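Local coordinates for protein sulfite dehydrogenase (Paracoccus pantotrophus, PDB 2XTS) that serves as the molybdenum-cofactor subunit of sulfane dehydrogenase SoxCD, which oxidises protein-bound sulfur and pairs this subunit with a heme c cytochrome, at residues T9-Q12 against P13-E17; H59-G63 against T64-Q68; L89-N92 against G93-K97; V155-E159 against A160-P164. One frame throughout, in Å; residues are numbered along the deposited sequence. Where two conformers were deposited one is given.

Contact 1: residues T9-Q12 against P13-E17; sequences TEIQ and PWASE
Gln-12 and Trp-14 touch first: Gln-12 CB sits over a face of the indole, 3.4 Å from the centroid of the six-membered ring and only 14° off its normal, a CH-pi contact. The next carbon follows it across the same ring, with Gln-12 CG 3.5 Å from Trp-14 CZ2. The two side chains run alongside each other in the same direction. For the indole this depends on chi1 of 57°, which puts CG in the crowded position between backbone N and carbonyl carbon and swings the ring back over the preceding residues. Gln-12 is bent at chi2, and its far end turns back along the chain. There Gln-12 NE2 donates to Glu-10 O at 3.0 Å, reaching the carbonyl from above its plane, which helps hold the amide end while the methylenes lie on the ring.

In the backbone, Ala-15 N bonds to Gln-12 O at 2.9 Å. It closes a type I beta turn with Pro-13 and Trp-14 at the corners, the start of a short 3-10 segment. Pro-13 O carries the coil on, accepting from both Ser-16 N and Glu-17 N. Elsewhere Ile-11 CG2 lies 4.2 Å from Ser-16 CB. A serine at Trp-14 would probably leave the Gln-12 methylenes without their ring cover and open a gap against Leu-7.

Ser-16 OG bonds to Ala-102 O of the cytochrome chain, and Trp-14 packs on Asp-86 of the second subunit. The turn follows helix 6-9, with Gln-12 and Trp-14 both resting on Leu-7, in the long loop leading to strand 52-53.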
loop_
_atom_site.group_PDB
_atom_site.type_symbol
_atom_site.label_atom_id
_atom_site.label_comp_id
_atom_site.label_asym_id
_atom_site.label_seq_id
_atom_site.Cartn_x
_atom_site.Cartn_y
_atom_site.Cartn_z
ATOM N N THR A 9 -33.039 -14.870 -2.213
ATOM C CA THR A 9 -33.911 -15.856 -2.846
ATOM C C THR A 9 -34.048 -15.702 -4.355
ATOM O O THR A 9 -34.432 -16.665 -5.020
ATOM C CB THR A 9 -35.334 -15.871 -2.248
ATOM O OG1 THR A 9 -35.921 -14.577 -2.424
ATOM C CG2 THR A 9 -35.316 -16.306 -0.780
ATOM N N GLU A 10 -33.752 -14.521 -4.887
ATOM C CA GLU A 10 -33.705 -14.315 -6.327
ATOM C C GLU A 10 -32.245 -14.278 -6.778
ATOM O O GLU A 10 -31.397 -13.671 -6.128
ATOM C CB GLU A 10 -34.449 -13.032 -6.707
ATOM C CG GLU A 10 -35.929 -13.085 -6.252
ATOM C CD GLU A 10 -36.700 -11.790 -6.453
ATOM O OE1 GLU A 10 -36.128 -10.793 -6.943
ATOM O OE2 GLU A 10 -37.908 -11.790 -6.129
ATOM N N ILE A 11 -31.963 -14.949 -7.885
ATOM C CA ILE A 11 -30.609 -14.988 -8.468
ATOM C C ILE A 11 -30.271 -13.589 -8.984
ATOM O O ILE A 11 -31.048 -12.999 -9.744
ATOM C CB ILE A 11 -30.512 -16.025 -9.592
ATOM C CG1 ILE A 11 -30.781 -17.437 -9.054
ATOM C CG2 ILE A 11 -29.130 -15.950 -10.293
ATOM C CD1 ILE A 11 -31.173 -18.442 -10.144
ATOM N N GLN A 12 -29.150 -13.023 -8.539
ATOM C CA GLN A 12 -28.756 -11.675 -8.951
ATOM C C GLN A 12 -27.859 -11.777 -10.177
ATOM O O GLN A 12 -27.243 -12.801 -10.411
ATOM C CB GLN A 12 -28.058 -10.960 -7.790
ATOM C CG GLN A 12 -28.938 -10.888 -6.535
ATOM C CD GLN A 12 -30.223 -10.122 -6.804
ATOM O OE1 GLN A 12 -30.210 -9.097 -7.481
ATOM N NE2 GLN A 12 -31.332 -10.627 -6.297
ATOM N N PRO A 13 -27.782 -10.705 -10.968
ATOM C CA PRO A 13 -27.028 -10.803 -12.221
ATOM C C PRO A 13 -25.573 -11.214 -12.031
ATOM O O PRO A 13 -25.030 -11.931 -12.860
ATOM C CB PRO A 13 -27.145 -9.398 -12.821
ATOM C CG PRO A 13 -28.358 -8.845 -12.223
ATOM C CD PRO A 13 -28.525 -9.439 -10.871
ATOM N N TRP A 14 -24.942 -10.756 -10.954
ATOM C CA TRP A 14 -23.541 -11.061 -10.694
ATOM C C TRP A 14 -23.307 -12.524 -10.352
ATOM O O TRP A 14 -22.156 -12.967 -10.321
ATOM C CB TRP A 14 -23.008 -10.147 -9.587
ATOM C CG TRP A 14 -23.742 -10.189 -8.290
ATOM C CD1 TRP A 14 -23.578 -11.079 -7.275
ATOM C CD2 TRP A 14 -24.759 -9.288 -7.863
ATOM N NE1 TRP A 14 -24.423 -10.775 -6.231
ATOM C CE2 TRP A 14 -25.157 -9.673 -6.570
ATOM C CE3 TRP A 14 -25.358 -8.170 -8.440
ATOM C CZ2 TRP A 14 -26.142 -8.981 -5.861
ATOM C CZ3 TRP A 14 -26.339 -7.494 -7.734
ATOM C CH2 TRP A 14 -26.716 -7.897 -6.467
ATOM N N ALA A 15 -24.377 -13.281 -10.088
ATOM C CA ALA A 15 -24.272 -14.726 -9.792
ATOM C C ALA A 15 -24.621 -15.581 -11.000
ATOM O O ALA A 15 -24.770 -16.794 -10.870
ATOM C CB ALA A 15 -25.160 -15.081 -8.601
ATOM N N SER A 16 -24.739 -14.941 -12.169
ATOM C CA SER A 16 -25.135 -15.643 -13.390
ATOM C C SER A 16 -24.309 -15.225 -14.597
ATOM O O SER A 16 -23.758 -16.060 -15.307
ATOM C CB SER A 16 -26.621 -15.411 -13.674
ATOM O OG SER A 16 -27.036 -16.074 -14.848
ATOM N N GLU A 17 -24.252 -13.914 -14.818
ATOM C CA GLU A 17 -23.532 -13.304 -15.923
ATOM C C GLU A 17 -22.073 -13.084 -15.556
ATOM O O GLU A 17 -21.695 -13.212 -14.417
ATOM C CB GLU A 17 -24.171 -11.939 -16.258
ATOM C CG GLU A 17 -25.622 -12.010 -16.721
ATOM C CD GLU A 17 -26.341 -10.668 -16.641
ATOM O OE1 GLU A 17 -25.674 -9.617 -16.603
ATOM O OE2 GLU A 17 -27.588 -10.675 -16.591
#

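Contact 2: residues H59-G63 against T64-Q68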
loop_
_atom_site.group_PDB
_atom_site.type_symbol
_atom_site.label_atom_id
_atom_site.label_comp_id
_atom_site.label_asym_id
_atom_site.label_seq_id
_atom_site.Cartn_x
_atom_site.Cartn_y
_atom_site.Cartn_z
ATOM N N HIS A 59 -10.533 8.848 8.423
ATOM C CA HIS A 59 -11.778 8.348 8.990
ATOM C C HIS A 59 -12.187 7.008 8.409
ATOM O O HIS A 59 -12.833 6.226 9.076
ATOM C CB HIS A 59 -12.878 9.371 8.770
ATOM C CG HIS A 59 -13.222 9.586 7.334
ATOM N ND1 HIS A 59 -12.323 10.117 6.439
ATOM C CD2 HIS A 59 -14.392 9.436 6.663
ATOM C CE1 HIS A 59 -12.898 10.226 5.260
ATOM N NE2 HIS A 59 -14.159 9.827 5.365
ATOM N N ALA A 60 -11.862 6.778 7.141
ATOM C CA ALA A 60 -12.384 5.627 6.392
ATOM C C ALA A 60 -11.393 4.495 6.257
ATOM O O ALA A 60 -11.773 3.398 5.889
ATOM C CB ALA A 60 -12.850 6.062 5.008
ATOM N N LEU A 61 -10.134 4.754 6.553
ATOM C CA LEU A 61 -9.086 3.764 6.422
ATOM C C LEU A 61 -9.036 2.846 7.637
ATOM O O LEU A 61 -9.538 3.169 8.688
ATOM C CB LEU A 61 -7.737 4.434 6.187
ATOM C CG LEU A 61 -7.634 5.334 4.963
ATOM C CD1 LEU A 61 -6.305 6.062 4.950
ATOM C CD2 LEU A 61 -7.886 4.633 3.626
ATOM N N GLU A 62 -8.386 1.706 7.476
ATOM C CA GLU A 62 -8.075 0.789 8.573
ATOM C C GLU A 62 -6.603 0.385 8.478
ATOM O O GLU A 62 -5.867 0.823 7.580
ATOM C CB GLU A 62 -9.021 -0.437 8.599
ATOM C CG GLU A 62 -10.042 -0.408 9.719
ATOM C CD GLU A 62 -9.502 -0.716 11.086
ATOM O OE1 GLU A 62 -10.314 -0.697 12.035
ATOM O OE2 GLU A 62 -8.293 -0.971 11.248
ATOM N N GLY A 63 -6.152 -0.402 9.428
ATOM C CA GLY A 63 -4.778 -0.852 9.400
ATOM C C GLY A 63 -3.833 0.309 9.594
ATOM O O GLY A 63 -4.126 1.226 10.380
ATOM N N THR A 64 -2.683 0.237 8.933
ATOM C CA THR A 64 -1.644 1.236 9.070
ATOM C C THR A 64 -1.071 1.781 7.755
ATOM O O THR A 64 -0.538 2.907 7.755
ATOM C CB THR A 64 -0.473 0.754 9.945
ATOM O OG1 THR A 64 0.304 -0.215 9.236
ATOM C CG2 THR A 64 -0.943 0.231 11.301
ATOM N N ILE A 65 -1.157 1.019 6.660
ATOM C CA ILE A 65 -0.589 1.461 5.390
ATOM C C ILE A 65 -1.537 2.440 4.724
ATOM O O ILE A 65 -2.714 2.130 4.546
ATOM C CB ILE A 65 -0.368 0.245 4.449
ATOM C CG1 ILE A 65 0.703 -0.697 5.022
ATOM C CG2 ILE A 65 -0.007 0.691 3.037
ATOM C CD1 ILE A 65 2.069 -0.099 5.139
ATOM N N THR A 66 -1.056 3.634 4.364
ATOM C CA THR A 66 -1.916 4.585 3.675
ATOM C C THR A 66 -1.868 4.317 2.174
ATOM O O THR A 66 -0.781 4.282 1.606
ATOM C CB THR A 66 -1.433 6.046 3.888
ATOM O OG1 THR A 66 -1.145 6.292 5.276
ATOM C CG2 THR A 66 -2.519 7.030 3.385
ATOM N N PRO A 67 -3.040 4.169 1.513
ATOM C CA PRO A 67 -2.990 4.050 0.040
ATOM C C PRO A 67 -2.417 5.313 -0.556
ATOM O O PRO A 67 -2.884 6.392 -0.266
ATOM C CB PRO A 67 -4.461 3.850 -0.349
ATOM C CG PRO A 67 -5.140 3.466 0.900
ATOM C CD PRO A 67 -4.436 4.159 2.002
ATOM N N GLN A 68 -1.403 5.190 -1.384
ATOM C CA GLN A 68 -0.684 6.345 -1.828
ATOM C C GLN A 68 -1.531 7.276 -2.675
ATOM O O GLN A 68 -1.282 8.482 -2.677
ATOM C CB GLN A 68 0.644 5.973 -2.503
ATOM C CG GLN A 68 0.585 4.857 -3.505
ATOM C CD GLN A 68 0.831 3.463 -2.941
ATOM O OE1 GLN A 68 0.451 3.156 -1.810
ATOM N NE2 GLN A 68 1.488 2.629 -3.725
HETATM O O HOH W 1 -4.387 2.991 6.583
#
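Leu-61 points the ends of its two branches at the CD corner of Pro-67, CD2 lying 3.8 Å from Pro-67 CD and CD1 4.0 Å from the same carbon. CG of the leucine stands anti to its own carbonyl carbon (chi1 -58°), which carries the two methyls across the bend to the proline. Leu-61 CD1 also comes within 4.2 Å of Thr-66 CG2.

The backbone between these residues makes an open bend, and a water spans it. This molecule donates to Glu-62 O and to Ile-65 O, each at 2.8 Å, bridging two carbonyls that could not bond to each other. No direct hydrogen bond crosses from 59-63 to 64-68; between the two segments, the water and the apolar pair join the arms of the bend, within the connection from strand 52-53 to strand 74-75. At the apex Gly-63 has a phi of 66°, and a side chain there would run into Thr-64 N; its carbonyl takes a bond from Arg-326 NE.

Glu-62 folds back on the apex: its OE2 uses the anti lone pair to take the N-H of Gly-63 at 2.9 Å, a fairly straight bond of 163°. The other oxygen, OE1, is gripped by Ser-287 OG and by a salt bridge to Arg-111 of the second subunit, which together would fix the rotation of the carboxylate. Across the same subunit boundary Glu-147 of the second subunit accepts from Ile-65 N and pairs with Thr-64 OG1, while Thr-66 OG1 bonds to Asn-145 N in strand 143-152.

Contact 3: residues L89-N92 against G93-K97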
loop_
_atom_site.group_PDB
_atom_site.type_symbol
_atom_site.label_atom_id
_atom_site.label_comp_id
_atom_site.label_asym_id
_atom_site.label_seq_id
_atom_site.Cartn_x
_atom_site.Cartn_y
_atom_site.Cartn_z
ATOM N N LEU A 89 21.160 14.686 -8.501
ATOM C CA LEU A 89 21.411 14.911 -7.075
ATOM C C LEU A 89 22.854 15.354 -6.890
ATOM O O LEU A 89 23.775 14.666 -7.303
ATOM C CB LEU A 89 21.152 13.642 -6.249
ATOM C CG LEU A 89 21.452 13.723 -4.742
ATOM C CD1 LEU A 89 20.451 14.692 -4.108
ATOM C CD2 LEU A 89 21.385 12.372 -4.052
ATOM N N MET A 90 23.026 16.477 -6.220
ATOM C CA MET A 90 24.329 17.071 -5.969
ATOM C C MET A 90 24.641 16.966 -4.500
ATOM O O MET A 90 23.773 17.167 -3.656
ATOM C CB MET A 90 24.320 18.537 -6.402
ATOM C CG MET A 90 25.588 19.312 -6.061
ATOM S SD MET A 90 25.547 21.064 -6.566
ATOM C CE MET A 90 25.564 20.834 -8.338
ATOM N N ILE A 91 25.895 16.625 -4.186
ATOM C CA ILE A 91 26.430 16.708 -2.816
ATOM C C ILE A 91 27.614 17.650 -2.852
ATOM O O ILE A 91 28.535 17.441 -3.637
ATOM C CB ILE A 91 26.866 15.340 -2.252
ATOM C CG1 ILE A 91 25.681 14.367 -2.254
ATOM C CG2 ILE A 91 27.373 15.498 -0.836
ATOM C CD1 ILE A 91 25.946 12.988 -1.667
ATOM N N ASN A 92 27.576 18.706 -2.046
ATOM C CA ASN A 92 28.637 19.720 -2.087
ATOM C C ASN A 92 28.850 20.310 -0.709
ATOM O O ASN A 92 28.204 19.918 0.262
ATOM C CB ASN A 92 28.344 20.805 -3.142
ATOM C CG ASN A 92 27.309 21.811 -2.686
ATOM O OD1 ASN A 92 26.139 21.473 -2.506
ATOM N ND2 ASN A 92 27.719 23.061 -2.545
ATOM N N GLY A 93 29.816 21.204 -0.604
ATOM C CA GLY A 93 30.119 21.904 0.639
ATOM C C GLY A 93 31.338 21.305 1.303
ATOM O O GLY A 93 32.366 21.072 0.645
ATOM N N LEU A 94 31.231 21.043 2.596
ATOM C CA LEU A 94 32.364 20.537 3.393
ATOM C C LEU A 94 32.530 19.030 3.176
ATOM O O LEU A 94 32.338 18.212 4.083
ATOM C CB LEU A 94 32.211 20.921 4.874
ATOM C CG LEU A 94 32.386 22.408 5.154
ATOM C CD1 LEU A 94 31.927 22.721 6.566
ATOM C CD2 LEU A 94 33.838 22.843 4.957
ATOM N N VAL A 95 32.853 18.692 1.930
ATOM C CA VAL A 95 33.113 17.331 1.497
ATOM C C VAL A 95 34.436 17.291 0.756
ATOM O O VAL A 95 34.881 18.296 0.199
ATOM C CB VAL A 95 31.988 16.794 0.596
ATOM C CG1 VAL A 95 30.681 16.681 1.393
ATOM C CG2 VAL A 95 31.808 17.643 -0.653
ATOM N N GLU A 96 35.050 16.115 0.743
ATOM C CA GLU A 96 36.332 15.959 0.053
ATOM C C GLU A 96 36.193 16.068 -1.451
ATOM O O GLU A 96 37.050 16.632 -2.115
ATOM C CB GLU A 96 37.006 14.634 0.416
ATOM C CG GLU A 96 37.335 14.483 1.891
ATOM C CD GLU A 96 38.450 15.405 2.364
ATOM O OE1 GLU A 96 38.651 15.492 3.595
ATOM O OE2 GLU A 96 39.130 16.043 1.526
ATOM N N LYS A 97 35.093 15.561 -2.000
ATOM C CA LYS A 97 34.824 15.663 -3.431
ATOM C C LYS A 97 33.331 15.907 -3.632
ATOM O O LYS A 97 32.532 15.041 -3.288
ATOM C CB LYS A 97 35.234 14.378 -4.170
ATOM C CG LYS A 97 35.133 14.490 -5.684
ATOM C CD LYS A 97 35.517 13.210 -6.392
ATOM C CE LYS A 97 37.017 13.049 -6.504
ATOM N NZ LYS A 97 37.327 11.840 -7.321
HETATM O O HOH W 2 30.857 23.319 -2.627
#
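Ile-91 and Val-95 meet where a beta hairpin turns, the one that joins strand 89-93 to its antiparallel neighbour 99-101. Their side chains cross at about a right angle, Ile-91 CG2 lying 4.2 Å from Val-95 CG1. The other valine methyl, Val-95 CG2, reaches back to the strand end, 4.0 Å from Asn-92 C. This apolar side faces helix 153-160, where both residues pack on Ala-160.

The first bend of the connection is an inverse gamma turn centred on Leu-94, marked by a short but weak bond of 2.7 Å from Val-95 N to Gly-93 O. Gly-93 leads into it with a phi of 102°, and any side chain there would be jammed against Asn-92 O.

Asn-92 supplies the polar side of the turn. With CG between backbone N and carbonyl carbon (chi1 77°), the amide stands beside the next peptide and Asn-92 ND2 comes 3.4 Å from Gly-93 N. Both are donors and do not bond to each other; one water accepts from each at 3.1 Å. Farther out OD1 bonds to Arg-229 NH1, and ND2 to Asp-18 OD2 of the cytochrome chain. Replacing Asn-92 with a leucine would probably leave Arg-229 and that aspartate without these mates and cost the water one of its two donors. On the strand itself, backbone bonds link Ile-91 to Leu-99 on one side and Asn-92 to Leu-230 on the other.

Contact 4: residues V155-E159 against A160-P164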
loop_
_atom_site.group_PDB
_atom_site.type_symbol
_atom_site.label_atom_id
_atom_site.label_comp_id
_atom_site.label_asym_id
_atom_site.label_seq_id
_atom_site.Cartn_x
_atom_site.Cartn_y
_atom_site.Cartn_z
ATOM N N VAL A 155 25.501 6.411 3.212
ATOM C CA VAL A 155 26.279 5.783 2.156
ATOM C C VAL A 155 26.548 6.751 1.001
ATOM O O VAL A 155 27.626 6.714 0.396
ATOM C CB VAL A 155 25.657 4.476 1.662
ATOM C CG1 VAL A 155 26.624 3.774 0.715
ATOM C CG2 VAL A 155 25.323 3.548 2.843
ATOM N N LEU A 156 25.603 7.644 0.707
ATOM C CA LEU A 156 25.834 8.654 -0.333
ATOM C C LEU A 156 26.903 9.633 0.104
ATOM O O LEU A 156 27.796 9.993 -0.673
ATOM C CB LEU A 156 24.554 9.417 -0.615
ATOM C CG LEU A 156 23.408 8.564 -1.144
ATOM C CD1 LEU A 156 22.167 9.458 -1.310
ATOM C CD2 LEU A 156 23.768 7.895 -2.442
ATOM N N LEU A 157 26.806 10.057 1.357
ATOM C CA LEU A 157 27.740 11.034 1.901
ATOM C C LEU A 157 29.150 10.461 1.962
ATOM O O LEU A 157 30.115 11.179 1.739
ATOM C CB LEU A 157 27.268 11.515 3.267
ATOM C CG LEU A 157 26.014 12.391 3.172
ATOM C CD1 LEU A 157 25.423 12.628 4.553
ATOM C CD2 LEU A 157 26.264 13.734 2.490
ATOM N N ALA A 158 29.262 9.171 2.245
ATOM C CA ALA A 158 30.551 8.470 2.225
ATOM C C ALA A 158 31.261 8.549 0.873
ATOM O O ALA A 158 32.498 8.583 0.828
ATOM C CB ALA A 158 30.354 7.008 2.653
ATOM N N GLU A 159 30.512 8.552 -0.228
ATOM C CA GLU A 159 31.113 8.696 -1.549
ATOM C C GLU A 159 31.816 10.033 -1.682
ATOM O O GLU A 159 32.884 10.108 -2.268
ATOM C CB GLU A 159 30.088 8.592 -2.688
ATOM C CG GLU A 159 29.619 7.239 -3.108
ATOM C CD GLU A 159 30.732 6.242 -3.351
ATOM O OE1 GLU A 159 31.541 6.356 -4.317
ATOM O OE2 GLU A 159 30.759 5.295 -2.573
ATOM N N ALA A 160 31.207 11.086 -1.136
ATOM C CA ALA A 160 31.767 12.440 -1.229
ATOM C C ALA A 160 32.849 12.671 -0.181
ATOM O O ALA A 160 33.782 13.423 -0.431
ATOM C CB ALA A 160 30.666 13.486 -1.076
ATOM N N GLY A 161 32.702 12.049 0.985
ATOM C CA GLY A 161 33.665 12.175 2.067
ATOM C C GLY A 161 33.415 13.429 2.898
ATOM O O GLY A 161 33.945 14.494 2.631
ATOM N N VAL A 162 32.615 13.301 3.940
ATOM C CA VAL A 162 32.261 14.453 4.771
ATOM C C VAL A 162 33.460 14.886 5.614
ATOM O O VAL A 162 34.048 14.066 6.311
ATOM C CB VAL A 162 31.068 14.136 5.706
ATOM C CG1 VAL A 162 30.734 15.330 6.595
ATOM C CG2 VAL A 162 29.839 13.745 4.891
ATOM N N LYS A 163 33.810 16.170 5.568
ATOM C CA LYS A 163 34.929 16.696 6.370
ATOM C C LYS A 163 34.505 16.811 7.839
ATOM O O LYS A 163 33.322 16.988 8.119
ATOM C CB LYS A 163 35.372 18.051 5.824
ATOM C CG LYS A 163 36.097 17.978 4.492
ATOM C CD LYS A 163 36.324 19.355 3.876
ATOM C CE LYS A 163 37.320 19.281 2.724
ATOM N NZ LYS A 163 37.636 20.632 2.182
ATOM N N PRO A 164 35.459 16.744 8.783
ATOM C CA PRO A 164 35.084 16.832 10.204
ATOM C C PRO A 164 34.350 18.115 10.618
ATOM O O PRO A 164 33.571 18.089 11.566
ATOM C CB PRO A 164 36.428 16.710 10.935
ATOM C CG PRO A 164 37.304 16.000 9.977
ATOM C CD PRO A 164 36.884 16.404 8.604
#
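Gly-161 N donates to Leu-157 O at 2.8 Å, approaching nearly along the C=O axis (162°). Ala-160 N turns to the same oxygen of Leu-157 at 3.1 Å, but its N-H is angled away at 123° and the bond is weak. One carbonyl thus takes a full alpha-helical bond and a weak one of 3-10 spacing, a tightening of the coil as helix 153-160 runs out.

That is a helix C-terminus closed by glycine. Gly-161 is the first residue to leave helical angles, with a positive phi of 84°, and the chain swings off toward strand 168-173. The peptides around it bond to the hairpin connection that follows strand 89-93, through backbone bonds between Ala-160 O and Lys-97 N and from Lys-163 N to Leu-94 O.

Among the apolar contacts, Val-162 folds back on the last turn, its CG2 3.8 Å from Leu-157 CB. The valine has CG1 anti to the backbone N (chi1 178°), which turns the other methyl, CG2, to the helix. Ile-232 of strand 227-233 touches both side chains. Ala-160 also packs on Leu-99 of strand 99-101.

Of the polar side chains, Glu-159 is the one that reaches another chain. Its carboxylate is covered by the cytochrome, whose backbone N-H groups it receives, OE2 from Leu-3 and OE1 from Gly-4 of that chain.

From the N terminus the four contacts come in series, none enclosing or crossing another, and each closes only a local turn. Contact 1, just after helix 6-9, lies far out, about 32 Å from contact 2 between centres; both touch the second subunit. Contact 2 bends the loop between strands 52-53 and 74-75. Contacts 3 and 4 lie on the opposite side of the chain's centre from contact 1, about 8 Å apart between centres, both within the oxidoreductase molybdopterin-binding domain. They touch: Glu-96 N probably bonds to Gly-161 O at 2.7 Å, joining the hairpin turn of strands 89-93 and 99-101 to the end of helix 153-160.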